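Local coordinates for vanadium-dependent bromoperoxidase (Corallina officinalis, PDB 1QHB), which uses hydrogen peroxide and a vanadate cofactor to halogenate organic substrates, oxidising bromide in the process, and works as a homododecamer, with calcium contributing to its stability, at residues A77-R80 with A81-G85; A393-Y396 with Q397-N400. All blocks are in the same frame, centred on the assembly; numbering follows the deposited sequence.

Both contacts are short runs of about two turns, each within one helix. Contact 1 closes the C-terminal end of helix 72-84 and is partly buried, about 25 Å from the centre of the chain. Contact 2 lies near the end of helix 376-402, about 14 Å from that centre, and all its residues are buried. In contact 1 the main side-chain event is apolar, a methyl on a ring. Contact 2 is richer in polar groups and carries Lys398 to the phosphate in the vanadate site. The helices touch directly: Asn83 OD1 lies 2.8 Å from Asn400 ND2, a probable hydrogen bond, and Phe78 and Ile82 pack on Phe399.

Contact 1 of 2, residues A77-R80 with A81-G85; sequences AFVR and AINSG
Ile82 lays its CD1 methyl on the ring of Phe78 one turn back, at the C-terminal end of alpha-helix 72-84. This is an i to i+4 CH-pi contact. CD1 sits 3.7 Å from the centroid of the Phe78 ring and only 12° off its normal, so the methyl sits over the middle of one face. Ile82 turns CG1 beside its backbone N, which sends CD1 back along the helix to the ring. Both residues also pack on Phe399 of helix 376-402, and the Phe78 ring meets Trp123.

The backbone bonds follow the alpha-helical pattern. Ala81 N gives to Ala77 O at 2.9 Å. Ile82 N gives to Phe78 O and Asn83 N to Val79 O. The last of the series, Ser84 N to Arg80 O at 3.1 Å, is weak, with an N-H...O angle of 130°. The helix is ending here: Gly85 follows with positive phi. Arg80 O has a second partner, Asn581 of a neighbouring subunit.

The polar ends of Asn83 and Ser84 find their partners outside the turn. Asn83 lies alongside Val79, and the partner of its OD1 is Asn400. Ser84 OG is hydrogen-bonded to Asp86 N just past the helix end and to Glu89 of helix 87-91. Arg80 bends at chi3, and Ala77 CA lies against one face of its guanidinium, offset toward the rim. On the Asn83 side, the amide ND2 stands 3.9 Å from Val79 CG1.

Contact 2 of 2, residues A393-Y396 with Q397-N400; sequences AVRY and QKFN. With PO4 (phosphate ion), chain G.
Gln397 and Ala393 share a water as well as a weak backbone bond. The water lies 2.9 Å from Ala393 O, to which it probably donates, and accepts from Gln397 NE2. Gln397 bends at chi2 (-58°), and this curls its amide back toward the preceding turn. NE2 also reaches Ser34, and OE1 accepts a hydrogen bond from His402 NE2. The amide plane stands 72° from the Tyr396 ring.

Lys398 comes next. Its N gives a nearly straight bond to Val394 O at 2.8 Å. The aliphatic chain then runs past Val394 CG1, which is 3.9 Å from Lys398 CE, and past Arg395 NE. A bend at chi4 turns the amine to the phosphate, where Lys398 NZ donates to O4 at 3.0 Å. This is the vanadate pocket of the haloperoxidase helical fold. The phosphate, probably from the crystallisation liquor, sits among Arg406, Ser483, Gly484, His485, Arg545 and His551, consistent with its standing in for vanadate. NZ is also hydrogen-bonded to His478 and to the carbonyls of Pro479 and Gly482, which probably help to hold it in place.

Phe399 N bonds to Arg395 O at 3.0 Å. That same oxygen lies at the edge of the Phe399 ring, in its plane. The two side chains run alongside each other, with Arg395 CD 4.0 Å from Phe399 CE2.

Asn400 belongs to a wider pi-type turn at 397-400. Its N reaches Tyr396 O from above the carbonyl plane. Its CB comes within 3.4 Å of Tyr396 CD1, the two side chains crossing at about a right angle, and the partner of its ND2 is Asn83.

Contact 1 of 2, residues A77-R80 with A81-G85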
ATOM      1  N   ALA A  77      18.572  -6.486  40.164  1.00 15.70           N
ATOM      2  CA  ALA A  77      17.942  -5.175  39.916  1.00 16.54           C
ATOM      3  C   ALA A  77      18.779  -4.415  38.900  1.00 14.78           C
ATOM      4  O   ALA A  77      18.260  -3.737  38.002  1.00 17.44           O
ATOM      5  CB  ALA A  77      17.827  -4.359  41.204  1.00  9.01           C
ATOM      6  N   PHE A  78      20.110  -4.561  39.003  1.00 14.17           N
ATOM      7  CA  PHE A  78      21.059  -3.949  38.078  1.00 10.32           C
ATOM      8  C   PHE A  78      20.828  -4.452  36.654  1.00 11.71           C
ATOM      9  O   PHE A  78      20.827  -3.661  35.687  1.00 12.94           O
ATOM     10  CB  PHE A  78      22.457  -4.318  38.533  1.00  9.93           C
ATOM     11  CG  PHE A  78      23.638  -3.969  37.668  1.00 14.80           C
ATOM     12  CD1 PHE A  78      23.911  -2.664  37.322  1.00 19.44           C
ATOM     13  CD2 PHE A  78      24.502  -4.958  37.231  1.00 20.85           C
ATOM     14  CE1 PHE A  78      25.027  -2.354  36.542  1.00 17.34           C
ATOM     15  CE2 PHE A  78      25.599  -4.665  36.448  1.00 22.12           C
ATOM     16  CZ  PHE A  78      25.865  -3.347  36.108  1.00 17.24           C
ATOM     17  N   VAL A  79      20.609  -5.743  36.477  1.00 12.21           N
ATOM     18  CA  VAL A  79      20.313  -6.297  35.147  1.00 14.57           C
ATOM     19  C   VAL A  79      19.027  -5.716  34.592  1.00 16.56           C
ATOM     20  O   VAL A  79      18.933  -5.307  33.429  1.00 17.52           O
ATOM     21  CB  VAL A  79      20.257  -7.835  35.206  1.00 18.11           C
ATOM     22  CG1 VAL A  79      19.763  -8.426  33.893  1.00 13.59           C
ATOM     23  CG2 VAL A  79      21.711  -8.254  35.433  1.00  9.53           C
ATOM     24  N   ARG A  80      17.971  -5.604  35.406  1.00 13.82           N
ATOM     25  CA  ARG A  80      16.711  -5.052  34.935  1.00 14.67           C
ATOM     26  C   ARG A  80      16.936  -3.622  34.488  1.00 14.60           C
ATOM     27  O   ARG A  80      16.436  -3.191  33.453  1.00 13.68           O
ATOM     28  CB  ARG A  80      15.615  -5.079  36.004  1.00 18.41           C
ATOM     29  CG  ARG A  80      15.069  -6.472  36.275  1.00 26.66           C
ATOM     30  CD  ARG A  80      13.783  -6.428  37.079  1.00 25.98           C
ATOM     31  NE  ARG A  80      13.984  -5.936  38.420  1.00 42.81           N
ATOM     32  CZ  ARG A  80      14.388  -6.554  39.522  1.00 46.94           C
ATOM     33  NH1 ARG A  80      14.693  -7.838  39.575  1.00 35.13           N
ATOM     34  NH2 ARG A  80      14.457  -5.858  40.653  1.00 42.72           N
ATOM     35  N   ALA A  81      17.683  -2.849  35.290  1.00 13.93           N
ATOM     36  CA  ALA A  81      17.982  -1.468  34.923  1.00 14.74           C
ATOM     37  C   ALA A  81      18.718  -1.348  33.590  1.00 16.11           C
ATOM     38  O   ALA A  81      18.476  -0.421  32.843  1.00 19.41           O
ATOM     39  CB  ALA A  81      18.825  -0.759  36.019  1.00  9.52           C
ATOM     40  N   ILE A  82      19.649  -2.252  33.313  1.00 15.68           N
ATOM     41  CA  ILE A  82      20.405  -2.269  32.076  1.00 13.02           C
ATOM     42  C   ILE A  82      19.482  -2.472  30.879  1.00 14.44           C
ATOM     43  O   ILE A  82      19.669  -1.970  29.784  1.00 14.95           O
ATOM     44  CB  ILE A  82      21.384  -3.473  32.170  1.00 15.04           C
ATOM     45  CG1 ILE A  82      22.625  -3.059  32.962  1.00 19.16           C
ATOM     46  CG2 ILE A  82      21.757  -3.992  30.788  1.00 15.69           C
ATOM     47  CD1 ILE A  82      23.394  -4.268  33.531  1.00 19.96           C
ATOM     48  N   ASN A  83      18.540  -3.387  30.969  1.00 12.42           N
ATOM     49  CA  ASN A  83      17.650  -3.760  29.886  1.00 17.46           C
ATOM     50  C   ASN A  83      16.531  -2.750  29.701  1.00 19.83           C
ATOM     51  O   ASN A  83      15.960  -2.707  28.621  1.00 19.95           O
ATOM     52  CB  ASN A  83      17.087  -5.179  30.164  1.00 11.10           C
ATOM     53  CG  ASN A  83      18.162  -6.204  29.860  1.00 22.43           C
ATOM     54  OD1 ASN A  83      19.054  -6.010  29.037  1.00 20.54           O
ATOM     55  ND2 ASN A  83      18.100  -7.372  30.503  1.00 22.19           N
ATOM     56  N   SER A  84      16.261  -1.889  30.684  1.00 19.22           N
ATOM     57  CA  SER A  84      15.193  -0.909  30.447  1.00 21.45           C
ATOM     58  C   SER A  84      15.782   0.431  30.069  1.00 21.60           C
ATOM     59  O   SER A  84      15.182   1.152  29.294  1.00 22.92           O
ATOM     60  CB  SER A  84      14.297  -0.732  31.674  1.00 21.99           C
ATOM     61  OG  SER A  84      14.902   0.225  32.535  1.00 23.60           O
ATOM     62  N   GLY A  85      16.885   0.865  30.665  1.00 22.69           N
ATOM     63  CA  GLY A  85      17.453   2.171  30.240  1.00 20.59           C
ATOM     64  C   GLY A  85      16.758   3.316  30.936  1.00 21.47           C
ATOM     65  O   GLY A  85      17.123   4.481  30.815  1.00 25.78           O
TER

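Contact 2 of 2, residues A393-Y396 with Q397-N400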
ATOM      1  N   ALA A 393      27.540  -1.176  19.762  1.00  6.59           N
ATOM      2  CA  ALA A 393      27.511  -2.628  19.668  1.00  8.97           C
ATOM      3  C   ALA A 393      28.232  -3.288  20.833  1.00 11.50           C
ATOM      4  O   ALA A 393      27.714  -4.267  21.405  1.00 12.65           O
ATOM      5  CB  ALA A 393      28.156  -3.107  18.356  1.00  3.76           C
ATOM      6  N   VAL A 394      29.422  -2.773  21.210  1.00 10.74           N
ATOM      7  CA  VAL A 394      30.130  -3.478  22.306  1.00 10.04           C
ATOM      8  C   VAL A 394      29.454  -3.223  23.639  1.00  6.82           C
ATOM      9  O   VAL A 394      29.586  -4.111  24.518  1.00 12.06           O
ATOM     10  CB  VAL A 394      31.644  -3.156  22.341  1.00 10.92           C
ATOM     11  CG1 VAL A 394      31.968  -1.924  23.143  1.00  4.33           C
ATOM     12  CG2 VAL A 394      32.413  -4.334  22.899  1.00 10.38           C
ATOM     13  N   ARG A 395      28.734  -2.140  23.821  1.00  6.82           N
ATOM     14  CA  ARG A 395      28.009  -1.928  25.083  1.00 11.42           C
ATOM     15  C   ARG A 395      26.866  -2.919  25.248  1.00 10.27           C
ATOM     16  O   ARG A 395      26.538  -3.415  26.299  1.00 12.38           O
ATOM     17  CB  ARG A 395      27.503  -0.459  25.168  1.00  9.60           C
ATOM     18  CG  ARG A 395      28.665   0.512  25.406  1.00 20.00           C
ATOM     19  CD  ARG A 395      29.009   0.621  26.882  1.00 31.20           C
ATOM     20  NE  ARG A 395      30.423   1.027  27.081  1.00 40.48           N
ATOM     21  CZ  ARG A 395      30.744   1.985  27.958  1.00 35.61           C
ATOM     22  NH1 ARG A 395      29.785   2.611  28.648  1.00 35.90           N
ATOM     23  NH2 ARG A 395      31.996   2.346  28.144  1.00 41.29           N
ATOM     24  N   TYR A 396      26.193  -3.328  24.181  1.00 10.07           N
ATOM     25  CA  TYR A 396      25.160  -4.321  24.183  1.00 11.57           C
ATOM     26  C   TYR A 396      25.779  -5.641  24.636  1.00 11.32           C
ATOM     27  O   TYR A 396      25.222  -6.342  25.472  1.00 10.78           O
ATOM     28  CB  TYR A 396      24.495  -4.427  22.811  1.00  6.62           C
ATOM     29  CG  TYR A 396      23.385  -5.451  22.793  1.00  8.37           C
ATOM     30  CD1 TYR A 396      22.211  -5.257  23.534  1.00  5.55           C
ATOM     31  CD2 TYR A 396      23.529  -6.596  22.026  1.00  7.82           C
ATOM     32  CE1 TYR A 396      21.195  -6.219  23.504  1.00  7.94           C
ATOM     33  CE2 TYR A 396      22.516  -7.542  22.004  1.00  7.41           C
ATOM     34  CZ  TYR A 396      21.360  -7.357  22.733  1.00  8.16           C
ATOM     35  OH  TYR A 396      20.382  -8.322  22.633  1.00  8.86           O
ATOM     36  N   GLN A 397      26.933  -6.003  24.126  1.00  9.07           N
ATOM     37  CA  GLN A 397      27.590  -7.242  24.509  1.00  9.53           C
ATOM     38  C   GLN A 397      28.021  -7.105  25.967  1.00 10.84           C
ATOM     39  O   GLN A 397      27.777  -7.954  26.792  1.00  9.52           O
ATOM     40  CB  GLN A 397      28.828  -7.504  23.629  1.00  7.91           C
ATOM     41  CG  GLN A 397      28.526  -7.791  22.135  1.00 10.36           C
ATOM     42  CD  GLN A 397      27.593  -8.998  21.985  1.00 12.94           C
ATOM     43  OE1 GLN A 397      27.809 -10.091  22.502  1.00 10.99           O
ATOM     44  NE2 GLN A 397      26.483  -8.836  21.277  1.00  5.26           N
ATOM     45  N   LYS A 398      28.706  -6.025  26.359  1.00  9.57           N
ATOM     46  CA  LYS A 398      29.209  -5.881  27.704  1.00 10.38           C
ATOM     47  C   LYS A 398      28.109  -6.055  28.756  1.00 12.18           C
ATOM     48  O   LYS A 398      28.247  -6.829  29.673  1.00  8.47           O
ATOM     49  CB  LYS A 398      29.835  -4.500  27.957  1.00  8.29           C
ATOM     50  CG  LYS A 398      31.221  -4.254  27.453  1.00  7.81           C
ATOM     51  CD  LYS A 398      31.458  -2.742  27.394  1.00 13.58           C
ATOM     52  CE  LYS A 398      32.902  -2.446  26.934  1.00 15.76           C
ATOM     53  NZ  LYS A 398      33.860  -2.811  28.014  1.00 10.55           N
ATOM     54  N   PHE A 399      27.086  -5.213  28.666  1.00 10.65           N
ATOM     55  CA  PHE A 399      26.072  -5.159  29.707  1.00  9.49           C
ATOM     56  C   PHE A 399      24.814  -6.006  29.509  1.00 10.58           C
ATOM     57  O   PHE A 399      24.276  -6.506  30.507  1.00 12.72           O
ATOM     58  CB  PHE A 399      25.619  -3.704  29.756  1.00  8.29           C
ATOM     59  CG  PHE A 399      26.457  -2.746  30.511  1.00  8.54           C
ATOM     60  CD1 PHE A 399      26.439  -2.712  31.906  1.00  6.95           C
ATOM     61  CD2 PHE A 399      27.244  -1.808  29.819  1.00  7.04           C
ATOM     62  CE1 PHE A 399      27.251  -1.781  32.573  1.00 10.84           C
ATOM     63  CE2 PHE A 399      28.003  -0.867  30.477  1.00 12.26           C
ATOM     64  CZ  PHE A 399      28.011  -0.887  31.859  1.00 11.00           C
ATOM     65  N   ASN A 400      24.300  -6.055  28.268  1.00 10.86           N
ATOM     66  CA  ASN A 400      23.031  -6.730  28.084  1.00 11.64           C
ATOM     67  C   ASN A 400      23.218  -8.220  27.917  1.00 13.05           C
ATOM     68  O   ASN A 400      22.271  -8.904  28.301  1.00 13.32           O
ATOM     69  CB  ASN A 400      22.290  -6.155  26.861  1.00  5.32           C
ATOM     70  CG  ASN A 400      21.993  -4.682  27.049  1.00 11.27           C
ATOM     71  OD1 ASN A 400      22.810  -3.809  26.705  1.00 10.05           O
ATOM     72  ND2 ASN A 400      20.789  -4.364  27.561  1.00  9.78           N
TER
HETATM   73  P   PO4 G3000      37.663  -0.681  27.845  1.00 11.64           P
HETATM   74  O1  PO4 G3000      38.138  -1.125  29.184  1.00 14.53           O
HETATM   75  O2  PO4 G3000      38.728  -0.807  26.810  1.00 15.34           O
HETATM   76  O3  PO4 G3000      37.204   0.715  27.936  1.00 17.49           O
HETATM   77  O4  PO4 G3000      36.519  -1.598  27.482  1.00 15.84           O
HETATM   78  O   HOH W   1      26.414  -6.330  19.869  1.00 21.89           O